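Local structure of colicin-B (Escherichia coli, 1RH1) at residues S453-S457 and A458-S462. The protein forms channels in the cytoplasmic membrane of E. coli and close relatives, depolarizing it and dissipating the energy of the cell. Sequence-based numbering, arbitrary orientation.
Sequences SGMAS and AVALS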
loop_
_atom_site.group_PDB
_atom_site.type_symbol
_atom_site.label_atom_id
_atom_site.label_comp_id
_atom_site.label_asym_id
_atom_site.label_seq_id
_atom_site.Cartn_x
_atom_site.Cartn_y
_atom_site.Cartn_z
ATOM N N SER A 453 4.973 -7.839 27.175
ATOM C CA SER A 453 6.305 -8.022 26.628
ATOM C C SER A 453 6.346 -7.905 25.107
ATOM O O SER A 453 7.352 -8.254 24.482
ATOM C CB SER A 453 6.842 -9.361 27.079
ATOM O OG SER A 453 7.057 -9.320 28.489
ATOM N N GLY A 454 5.243 -7.418 24.492
ATOM C CA GLY A 454 5.253 -7.083 23.071
ATOM C C GLY A 454 4.377 -7.817 22.054
ATOM O O GLY A 454 4.569 -7.504 20.869
ATOM N N MET A 455 3.462 -8.757 22.420
ATOM C CA MET A 455 2.600 -9.494 21.473
ATOM C C MET A 455 1.359 -8.690 21.168
ATOM O O MET A 455 0.778 -8.062 22.054
ATOM C CB MET A 455 2.165 -10.861 22.050
ATOM C CG MET A 455 1.331 -11.852 21.219
ATOM S SD MET A 455 1.123 -13.442 22.043
ATOM C CE MET A 455 2.648 -14.139 21.560
ATOM N N ALA A 456 0.992 -8.692 19.885
ATOM C CA ALA A 456 -0.226 -8.044 19.413
ATOM C C ALA A 456 -1.453 -8.621 20.129
ATOM O O ALA A 456 -1.551 -9.843 20.152
ATOM C CB ALA A 456 -0.354 -8.287 17.925
ATOM N N SER A 457 -2.378 -7.857 20.736
ATOM C CA SER A 457 -3.531 -8.405 21.449
ATOM C C SER A 457 -4.270 -9.487 20.695
ATOM O O SER A 457 -4.572 -10.535 21.260
ATOM C CB SER A 457 -4.594 -7.373 21.770
ATOM O OG SER A 457 -4.259 -6.433 22.771
ATOM N N ALA A 458 -4.517 -9.260 19.401
ATOM C CA ALA A 458 -5.171 -10.249 18.562
ATOM C C ALA A 458 -4.411 -11.578 18.536
ATOM O O ALA A 458 -5.038 -12.604 18.790
ATOM C CB ALA A 458 -5.291 -9.704 17.151
ATOM N N VAL A 459 -3.089 -11.598 18.312
ATOM C CA VAL A 459 -2.291 -12.822 18.355
ATOM C C VAL A 459 -2.344 -13.421 19.776
ATOM O O VAL A 459 -2.471 -14.638 19.937
ATOM C CB VAL A 459 -0.828 -12.503 17.963
ATOM C CG1 VAL A 459 -0.025 -13.754 17.802
ATOM C CG2 VAL A 459 -0.773 -11.848 16.626
ATOM N N ALA A 460 -2.304 -12.630 20.856
ATOM C CA ALA A 460 -2.387 -13.185 22.195
ATOM C C ALA A 460 -3.756 -13.753 22.510
ATOM O O ALA A 460 -3.867 -14.664 23.329
ATOM C CB ALA A 460 -2.084 -12.135 23.225
ATOM N N LEU A 461 -4.810 -13.230 21.879
ATOM C CA LEU A 461 -6.147 -13.771 22.051
ATOM C C LEU A 461 -6.241 -15.121 21.351
ATOM O O LEU A 461 -6.826 -16.056 21.894
ATOM C CB LEU A 461 -7.207 -12.898 21.429
ATOM C CG LEU A 461 -8.329 -12.347 22.292
ATOM C CD1 LEU A 461 -9.346 -11.810 21.324
ATOM C CD2 LEU A 461 -8.981 -13.382 23.200
ATOM N N SER A 462 -5.659 -15.249 20.152
ATOM C CA SER A 462 -5.712 -16.482 19.402
ATOM C C SER A 462 -5.042 -17.619 20.124
ATOM O O SER A 462 -5.754 -18.541 20.490
ATOM C CB SER A 462 -5.074 -16.275 18.084
ATOM O OG SER A 462 -6.000 -15.458 17.398
#
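M455 sits just ahead of the helix 457-472, and its side chain reaches forward along the side of the first turn, laying its sulfur against A460. With CG anti to the backbone N (chi1 -176°) and the chain extended as far as the sulfur, SD comes to rest 3.7 Å from CB of A460. On the way, M455 CG passes 4.0 Å from CB of V459, the two side chains crossing at about a right angle. A third apolar touch joins CB of A456 to CG2 of V459, at 3.8 Å. A456 is also the N-cap residue, and its carbonyl O accepts the N-H of A460 at 3.0 Å in a nearly straight bond (162° at the hydrogen). The next rung, from L461 N to S457 O, is 2.8 Å long but more bent. W450 of the preceding helix and Y420 also touch M455, and E318 of the long helix 291-340 lies against A456 and A458. Upstream, G454, with positive phi, is the C-prime residue of a Schellman motif ending helix 441-452. Schellman end and N-cap together make a short interhelical turn in the colicin pore-forming domain, at the start of a segment predicted to span the membrane.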